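Local coordinates for protein AxyAgu115A (Amphibacillus xylanus NBRC 15112, PDB 6NPS) that probably hydrolyses glycosidic bonds as a family GH115 alpha-glucuronidase, releasing glucuronic acid side groups from xylan-type hemicelluloses, at residues 882-896 with 914-926. The protein carries 3 engineered substitutions. Sequence-based numbering, arbitrary orientation.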
ATOM      1  N   ILE A 882      -2.115 -32.646  23.908  1.00 43.93           N
ATOM      2  CA  ILE A 882      -3.404 -32.667  23.218  1.00 47.84           C
ATOM      3  C   ILE A 882      -3.821 -34.105  22.965  1.00 47.92           C
ATOM      4  O   ILE A 882      -3.001 -34.953  22.594  1.00 52.07           O
ATOM      5  CB  ILE A 882      -3.421 -31.870  21.896  1.00 51.15           C
ATOM      6  CG1 ILE A 882      -2.607 -32.571  20.820  1.00 62.11           C
ATOM      7  CG2 ILE A 882      -2.939 -30.428  22.100  1.00 50.30           C
ATOM      8  CD1 ILE A 882      -3.030 -32.212  19.406  1.00 67.34           C
ATOM      9  N   GLN A 883      -5.107 -34.377  23.164  1.00 45.37           N
ATOM     10  CA  GLN A 883      -5.662 -35.675  22.841  1.00 45.79           C
ATOM     11  C   GLN A 883      -6.991 -35.487  22.137  1.00 47.46           C
ATOM     12  O   GLN A 883      -7.875 -34.785  22.644  1.00 46.97           O
ATOM     13  CB  GLN A 883      -5.849 -36.519  24.085  1.00 42.93           C
ATOM     14  CG  GLN A 883      -6.428 -37.863  23.782  1.00 47.63           C
ATOM     15  CD  GLN A 883      -6.608 -38.666  25.031  1.00 54.75           C
ATOM     16  OE1 GLN A 883      -6.581 -38.121  26.132  1.00 56.18           O
ATOM     17  NE2 GLN A 883      -6.785 -39.968  24.878  1.00 56.73           N
ATOM     18  N   VAL A 884      -7.121 -36.111  20.974  1.00 48.75           N
ATOM     19  CA  VAL A 884      -8.328 -36.043  20.158  1.00 48.79           C
ATOM     20  C   VAL A 884      -9.018 -37.390  20.253  1.00 50.76           C
ATOM     21  O   VAL A 884      -8.437 -38.418  19.885  1.00 51.39           O
ATOM     22  CB  VAL A 884      -8.004 -35.680  18.704  1.00 50.07           C
ATOM     23  CG1 VAL A 884      -9.255 -35.776  17.813  1.00 51.38           C
ATOM     24  CG2 VAL A 884      -7.402 -34.299  18.660  1.00 51.96           C
ATOM     25  N   ASN A 885     -10.248 -37.386  20.759  1.00 52.47           N
ATOM     26  CA  ASN A 885     -11.066 -38.602  20.896  1.00 58.91           C
ATOM     27  C   ASN A 885     -10.265 -39.614  21.715  1.00 61.74           C
ATOM     28  O   ASN A 885      -9.802 -39.277  22.821  1.00 61.36           O
ATOM     29  CB  ASN A 885     -11.500 -39.067  19.506  1.00 59.14           C
ATOM     30  CG  ASN A 885     -12.366 -38.037  18.779  1.00 54.96           C
ATOM     31  OD1 ASN A 885     -13.261 -37.423  19.369  1.00 51.54           O
ATOM     32  ND2 ASN A 885     -12.104 -37.856  17.486  1.00 50.36           N
ATOM     33  N   GLU A 886     -10.057 -40.838  21.230  1.00 62.47           N
ATOM     34  CA  GLU A 886      -9.355 -41.848  22.008  1.00 73.48           C
ATOM     35  C   GLU A 886      -7.935 -42.114  21.522  1.00 75.35           C
ATOM     36  O   GLU A 886      -7.300 -43.066  21.989  1.00 78.66           O
ATOM     37  CB  GLU A 886     -10.164 -43.148  22.032  1.00 83.40           C
ATOM     38  CG  GLU A 886     -11.317 -43.135  23.049  1.00 93.81           C
ATOM     39  CD  GLU A 886     -10.961 -42.550  24.446  1.00103.00           C
ATOM     40  OE1 GLU A 886     -11.913 -42.155  25.157  1.00105.21           O
ATOM     41  OE2 GLU A 886      -9.771 -42.496  24.856  1.00105.02           O
ATOM     42  N   ASN A 887      -7.405 -41.285  20.631  1.00 72.63           N
ATOM     43  CA  ASN A 887      -6.057 -41.495  20.134  1.00 70.76           C
ATOM     44  C   ASN A 887      -5.034 -41.222  21.242  1.00 69.45           C
ATOM     45  O   ASN A 887      -5.365 -40.780  22.348  1.00 67.32           O
ATOM     46  CB  ASN A 887      -5.796 -40.600  18.926  1.00 72.52           C
ATOM     47  CG  ASN A 887      -6.886 -40.707  17.867  1.00 78.68           C
ATOM     48  OD1 ASN A 887      -7.545 -41.744  17.747  1.00 83.89           O
ATOM     49  ND2 ASN A 887      -7.099 -39.632  17.112  1.00 78.37           N
ATOM     50  N   ASP A 888      -3.773 -41.506  20.947  1.00 71.65           N
ATOM     51  CA  ASP A 888      -2.735 -41.257  21.929  1.00 72.00           C
ATOM     52  C   ASP A 888      -2.604 -39.765  22.204  1.00 63.31           C
ATOM     53  O   ASP A 888      -2.866 -38.922  21.339  1.00 59.27           O
ATOM     54  CB  ASP A 888      -1.396 -41.815  21.455  1.00 83.24           C
ATOM     55  CG  ASP A 888      -1.397 -43.319  21.360  1.00 95.21           C
ATOM     56  OD1 ASP A 888      -0.511 -43.864  20.668  1.00 98.99           O
ATOM     57  OD2 ASP A 888      -2.282 -43.955  21.974  1.00101.03           O
ATOM     58  N   VAL A 889      -2.217 -39.441  23.440  1.00 60.03           N
ATOM     59  CA  VAL A 889      -1.868 -38.068  23.766  1.00 57.39           C
ATOM     60  C   VAL A 889      -0.642 -37.684  22.959  1.00 60.73           C
ATOM     61  O   VAL A 889       0.278 -38.487  22.772  1.00 64.69           O
ATOM     62  CB  VAL A 889      -1.616 -37.916  25.277  1.00 54.26           C
ATOM     63  CG1 VAL A 889      -1.357 -36.466  25.632  1.00 54.03           C
ATOM     64  CG2 VAL A 889      -2.801 -38.428  26.057  1.00 53.32           C
ATOM     65  N   ASP A 890      -0.637 -36.466  22.438  1.00 59.53           N
ATOM     66  CA  ASP A 890       0.524 -35.937  21.741  1.00 60.88           C
ATOM     67  C   ASP A 890       1.041 -34.747  22.529  1.00 51.95           C
ATOM     68  O   ASP A 890       0.311 -33.776  22.738  1.00 47.25           O
ATOM     69  CB  ASP A 890       0.179 -35.531  20.312  1.00 73.22           C
ATOM     70  CG  ASP A 890       1.413 -35.282  19.471  1.00 91.01           C
ATOM     71  OD1 ASP A 890       2.496 -35.799  19.834  1.00 97.58           O
ATOM     72  OD2 ASP A 890       1.297 -34.570  18.449  1.00 95.43           O
ATOM     73  N   VAL A 891       2.290 -34.821  22.972  1.00 47.34           N
ATOM     74  CA  VAL A 891       2.912 -33.711  23.678  1.00 46.62           C
ATOM     75  C   VAL A 891       3.614 -32.829  22.647  1.00 46.91           C
ATOM     76  O   VAL A 891       4.524 -33.281  21.947  1.00 51.88           O
ATOM     77  CB  VAL A 891       3.876 -34.225  24.751  1.00 50.63           C
ATOM     78  CG1 VAL A 891       4.557 -33.054  25.451  1.00 46.93           C
ATOM     79  CG2 VAL A 891       3.115 -35.110  25.730  1.00 52.44           C
ATOM     80  N   ILE A 892       3.155 -31.587  22.513  1.00 43.81           N
ATOM     81  CA  ILE A 892       3.544 -30.715  21.412  1.00 46.07           C
ATOM     82  C   ILE A 892       4.283 -29.519  21.983  1.00 43.27           C
ATOM     83  O   ILE A 892       3.948 -29.029  23.065  1.00 40.33           O
ATOM     84  CB  ILE A 892       2.341 -30.237  20.555  1.00 49.20           C
ATOM     85  CG1 ILE A 892       1.336 -29.459  21.398  1.00 54.64           C
ATOM     86  CG2 ILE A 892       1.638 -31.397  19.824  1.00 49.69           C
ATOM     87  CD1 ILE A 892       0.561 -28.430  20.603  1.00 57.48           C
ATOM     88  N   ASN A 893       5.296 -29.061  21.251  1.00 44.64           N
ATOM     89  CA  ASN A 893       6.016 -27.836  21.564  1.00 41.29           C
ATOM     90  C   ASN A 893       5.215 -26.667  21.029  1.00 41.99           C
ATOM     91  O   ASN A 893       4.953 -26.605  19.825  1.00 44.85           O
ATOM     92  CB  ASN A 893       7.413 -27.876  20.935  1.00 48.86           C
ATOM     93  CG  ASN A 893       8.282 -26.654  21.287  1.00 52.63           C
ATOM     94  OD1 ASN A 893       7.879 -25.749  22.025  1.00 45.19           O
ATOM     95  ND2 ASN A 893       9.515 -26.654  20.771  1.00 59.37           N
ATOM     96  N   VAL A 894       4.857 -25.718  21.900  1.00 36.35           N
ATOM     97  CA  VAL A 894       3.996 -24.616  21.476  1.00 40.28           C
ATOM     98  C   VAL A 894       4.815 -23.400  21.053  1.00 44.14           C
ATOM     99  O   VAL A 894       4.251 -22.337  20.773  1.00 44.55           O
ATOM    100  CB  VAL A 894       2.988 -24.212  22.575  1.00 44.01           C
ATOM    101  CG1 VAL A 894       2.104 -25.401  22.954  1.00 43.14           C
ATOM    102  CG2 VAL A 894       3.701 -23.641  23.795  1.00 43.67           C
ATOM    103  N   LEU A 895       6.130 -23.540  20.984  1.00 40.04           N
ATOM    104  CA  LEU A 895       7.038 -22.465  20.561  1.00 42.43           C
ATOM    105  C   LEU A 895       7.568 -22.679  19.136  1.00 43.18           C
ATOM    106  O   LEU A 895       7.660 -23.813  18.670  1.00 46.40           O
ATOM    107  CB  LEU A 895       8.245 -22.368  21.504  1.00 39.75           C
ATOM    108  CG  LEU A 895       7.907 -21.983  22.942  1.00 41.57           C
ATOM    109  CD1 LEU A 895       9.174 -21.890  23.749  1.00 43.63           C
ATOM    110  CD2 LEU A 895       7.186 -20.679  22.963  1.00 43.00           C
ATOM    111  N   PRO A 896       7.961 -21.602  18.439  1.00 45.73           N
ATOM    112  CA  PRO A 896       8.667 -21.751  17.156  1.00 47.16           C
ATOM    113  C   PRO A 896      10.032 -22.394  17.293  1.00 52.78           C
ATOM    114  O   PRO A 896      10.724 -22.258  18.312  1.00 52.04           O
ATOM    115  CB  PRO A 896       8.826 -20.308  16.661  1.00 45.13           C
ATOM    116  CG  PRO A 896       7.840 -19.527  17.391  1.00 48.00           C
ATOM    117  CD  PRO A 896       7.649 -20.191  18.731  1.00 43.50           C
ATOM    118  N   ILE A 914       0.459 -11.805  21.775  1.00 30.13           N
ATOM    119  CA  ILE A 914      -0.182 -13.092  21.558  1.00 30.18           C
ATOM    120  C   ILE A 914       0.803 -13.946  20.801  1.00 31.09           C
ATOM    121  O   ILE A 914       1.625 -13.437  20.039  1.00 34.76           O
ATOM    122  CB  ILE A 914      -1.523 -12.975  20.780  1.00 29.99           C
ATOM    123  CG1 ILE A 914      -2.377 -14.225  21.038  1.00 30.58           C
ATOM    124  CG2 ILE A 914      -1.296 -12.848  19.285  1.00 28.25           C
ATOM    125  CD1 ILE A 914      -2.961 -14.260  22.463  1.00 32.86           C
ATOM    126  N   ARG A 915       0.777 -15.241  21.082  1.00 32.55           N
ATOM    127  CA  ARG A 915       1.471 -16.238  20.296  1.00 33.33           C
ATOM    128  C   ARG A 915       0.429 -17.177  19.708  1.00 34.92           C
ATOM    129  O   ARG A 915      -0.503 -17.593  20.408  1.00 34.75           O
ATOM    130  CB  ARG A 915       2.452 -17.015  21.168  1.00 35.64           C
ATOM    131  CG  ARG A 915       3.164 -18.084  20.392  1.00 49.26           C
ATOM    132  CD  ARG A 915       4.538 -18.351  20.973  1.00 58.26           C
ATOM    133  NE  ARG A 915       4.415 -18.772  22.351  1.00 58.61           N
ATOM    134  CZ  ARG A 915       4.970 -18.160  23.389  1.00 52.13           C
ATOM    135  NH1 ARG A 915       5.726 -17.077  23.220  1.00 49.84           N
ATOM    136  NH2 ARG A 915       4.764 -18.667  24.602  1.00 51.46           N
ATOM    137  N   THR A 916       0.578 -17.525  18.443  1.00 34.04           N
ATOM    138  CA  THR A 916      -0.251 -18.574  17.868  1.00 40.61           C
ATOM    139  C   THR A 916       0.631 -19.757  17.484  1.00 41.34           C
ATOM    140  O   THR A 916       1.796 -19.586  17.122  1.00 41.89           O
ATOM    141  CB  THR A 916      -1.058 -18.080  16.650  1.00 47.42           C
ATOM    142  OG1 THR A 916      -0.164 -17.656  15.616  1.00 54.74           O
ATOM    143  CG2 THR A 916      -1.951 -16.929  17.027  1.00 41.60           C
ATOM    144  N   THR A 917       0.093 -20.954  17.637  1.00 36.82           N
ATOM    145  CA  THR A 917       0.766 -22.181  17.243  1.00 40.32           C
ATOM    146  C   THR A 917      -0.280 -23.085  16.594  1.00 40.93           C
ATOM    147  O   THR A 917      -1.464 -23.034  16.951  1.00 41.49           O
ATOM    148  CB  THR A 917       1.444 -22.846  18.466  1.00 45.09           C
ATOM    149  OG1 THR A 917       2.046 -24.100  18.101  1.00 47.45           O
ATOM    150  CG2 THR A 917       0.418 -23.092  19.559  1.00 49.93           C
ATOM    151  N   LYS A 918       0.150 -23.888  15.617  1.00 39.29           N
ATOM    152  CA  LYS A 918      -0.740 -24.748  14.838  1.00 43.25           C
ATOM    153  C   LYS A 918      -0.216 -26.176  14.810  1.00 47.41           C
ATOM    154  O   LYS A 918       0.994 -26.405  14.701  1.00 42.86           O
ATOM    155  CB  LYS A 918      -0.894 -24.277  13.377  1.00 44.30           C
ATOM    156  CG  LYS A 918      -1.686 -23.024  13.218  1.00 53.03           C
ATOM    157  CD  LYS A 918      -1.833 -22.639  11.755  1.00 64.09           C
ATOM    158  CE  LYS A 918      -2.115 -21.142  11.615  1.00 73.11           C
ATOM    159  NZ  LYS A 918      -2.133 -20.692  10.196  1.00 77.13           N
ATOM    160  N   THR A 919      -1.142 -27.130  14.873  1.00 45.37           N
ATOM    161  CA  THR A 919      -0.856 -28.553  14.798  1.00 50.28           C
ATOM    162  C   THR A 919      -1.981 -29.208  14.001  1.00 46.04           C
ATOM    163  O   THR A 919      -3.108 -28.722  14.002  1.00 46.29           O
ATOM    164  CB  THR A 919      -0.724 -29.161  16.221  1.00 59.18           C
ATOM    165  OG1 THR A 919      -0.305 -30.522  16.139  1.00 66.39           O
ATOM    166  CG2 THR A 919      -2.042 -29.101  16.959  1.00 63.10           C
ATOM    167  N   LYS A 920      -1.673 -30.287  13.291  1.00 43.61           N
ATOM    168  CA  LYS A 920      -2.705 -31.006  12.556  1.00 50.17           C
ATOM    169  C   LYS A 920      -3.273 -32.139  13.410  1.00 47.22           C
ATOM    170  O   LYS A 920      -2.540 -32.810  14.137  1.00 48.88           O
ATOM    171  CB  LYS A 920      -2.158 -31.557  11.234  1.00 53.79           C
ATOM    172  CG  LYS A 920      -1.768 -30.481  10.222  1.00 54.84           C
ATOM    173  CD  LYS A 920      -1.488 -31.105   8.854  1.00 62.32           C
ATOM    174  CE  LYS A 920      -0.420 -30.341   8.066  1.00 65.91           C
ATOM    175  NZ  LYS A 920      -0.838 -28.950   7.711  1.00 65.53           N
ATOM    176  N   ILE A 921      -4.591 -32.337  13.330  1.00 45.73           N
ATOM    177  CA  ILE A 921      -5.270 -33.410  14.052  1.00 45.88           C
ATOM    178  C   ILE A 921      -6.215 -34.106  13.081  1.00 46.46           C
ATOM    179  O   ILE A 921      -6.613 -33.550  12.058  1.00 50.11           O
ATOM    180  CB  ILE A 921      -6.039 -32.881  15.292  1.00 52.10           C
ATOM    181  CG1 ILE A 921      -7.127 -31.879  14.861  1.00 51.04           C
ATOM    182  CG2 ILE A 921      -5.053 -32.215  16.310  1.00 52.34           C
ATOM    183  CD1 ILE A 921      -8.150 -31.478  15.953  1.00 48.32           C
ATOM    184  N   THR A 922      -6.555 -35.353  13.379  1.00 49.57           N
ATOM    185  CA  THR A 922      -7.547 -36.066  12.582  1.00 53.49           C
ATOM    186  C   THR A 922      -8.836 -36.156  13.382  1.00 56.18           C
ATOM    187  O   THR A 922      -8.824 -36.590  14.536  1.00 59.27           O
ATOM    188  CB  THR A 922      -7.041 -37.450  12.167  1.00 57.53           C
ATOM    189  OG1 THR A 922      -5.708 -37.331  11.636  1.00 59.35           O
ATOM    190  CG2 THR A 922      -7.973 -38.095  11.099  1.00 54.50           C
ATOM    191  N   CYS A 923      -9.934 -35.704  12.788  1.00 56.93           N
ATOM    192  CA  CYS A 923     -11.234 -35.773  13.436  1.00 55.90           C
ATOM    193  C   CYS A 923     -12.144 -36.751  12.717  1.00 58.73           C
ATOM    194  O   CYS A 923     -12.027 -36.968  11.503  1.00 59.40           O
ATOM    195  CB  CYS A 923     -11.927 -34.404  13.496  1.00 56.40           C
ATOM    196  SG  CYS A 923     -10.913 -33.067  14.109  1.00 57.16           S
ATOM    197  N   GLU A 924     -13.074 -37.301  13.490  1.00 57.72           N
ATOM    198  CA  GLU A 924     -14.191 -38.079  12.988  1.00 58.82           C
ATOM    199  C   GLU A 924     -15.262 -37.153  12.415  1.00 59.49           C
ATOM    200  O   GLU A 924     -15.274 -35.942  12.652  1.00 51.40           O
ATOM    201  CB  GLU A 924     -14.780 -38.927  14.107  1.00 67.48           C
ATOM    202  CG  GLU A 924     -14.115 -40.277  14.255  1.00 84.81           C
ATOM    203  CD  GLU A 924     -14.071 -40.763  15.697  1.00 98.87           C
ATOM    204  OE1 GLU A 924     -15.157 -40.928  16.304  1.00104.80           O
ATOM    205  OE2 GLU A 924     -12.954 -40.991  16.218  1.00100.52           O
ATOM    206  N   GLN A 925     -16.169 -37.734  11.638  1.00 62.19           N
ATOM    207  CA  GLN A 925     -17.382 -37.029  11.254  1.00 63.68           C
ATOM    208  C   GLN A 925     -18.298 -36.917  12.462  1.00 60.79           C
ATOM    209  O   GLN A 925     -18.476 -37.886  13.205  1.00 60.20           O
ATOM    210  CB  GLN A 925     -18.087 -37.782  10.135  1.00 70.91           C
ATOM    211  CG  GLN A 925     -19.045 -36.972   9.312  1.00 78.03           C
ATOM    212  CD  GLN A 925     -19.769 -37.853   8.313  1.00 90.60           C
ATOM    213  OE1 GLN A 925     -19.666 -37.652   7.103  1.00 96.54           O
ATOM    214  NE2 GLN A 925     -20.492 -38.850   8.818  1.00 91.37           N
ATOM    215  N   GLY A 926     -18.881 -35.739  12.674  1.00 59.88           N
ATOM    216  CA  GLY A 926     -19.777 -35.613  13.814  1.00 57.79           C
ATOM    217  C   GLY A 926     -19.076 -35.223  15.101  1.00 50.51           C
ATOM    218  O   GLY A 926     -18.162 -34.401  15.072  1.00 44.32           O
TER
HETATM  219  O   HOH W   1     -10.132 -38.905  15.683  1.00 65.98           O
HETATM  220  O   HOH W   2       5.174 -25.099  17.358  1.00 61.34           O
HETATM  221  O   HOH W   3       4.299 -20.471  17.961  1.00 56.04           O
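Ile882, Val884 and Ile921 form the apolar heart of this contact, an example of two sheets that face each other chiefly through side chains. CD1 of Ile882 lies 3.7 Å from Ile921 CG2 and reaches tip to tip toward the methyl of Thr919. Val884 meets Ile921 at about a right angle, its CG2 3.9 Å from Ile921 CB; its other methyl, CG1, anti to the backbone N (chi1 173°), is carried to the carbonyl O of Thr922. The CG2 methyl of Thr917 packs 4.1 Å from CB of Val894.

Strand 882-884 runs at 25° to strand 915-923; their axes come within 8.3 Å, too far for hydrogen-bonded neighbours of one sheet and in keeping with face-to-face packing in a beta-sandwich, consistent with the galactose-binding-domain-like clan to which the GH115 C-terminal domain is assigned. Strand 879-884 pairs with 926-934 and strand 915-923 with 858-866.

At one end Leu895 covers the guanidinium of Arg915: CD2 sits over the centre of one face, 3.4 Å from CZ. The arginine bends at chi3 (59°), which brings the flat group under the leucine while NH2 bonds to the carbonyl O of Ser869. NE is buried without a partner. An alanine at Arg915 would remove this platform and is likely to leave the Leu895 methyl without its flat support and the Ser869 carbonyl without this donor.

Polar links between the segments pass through water. One water accepts from Asn885 ND2 and donates to Thr922 O, its oxygen 2.9 Å from that carbonyl O; Asn885 OD1 is held by the backbone N of Lys929. Another donates to the carbonyl oxygens of Asn893 and Leu895 and weakly accepts from Thr917 OG1, beside an Asx turn in which Leu895 N bonds to Asn893 OD1.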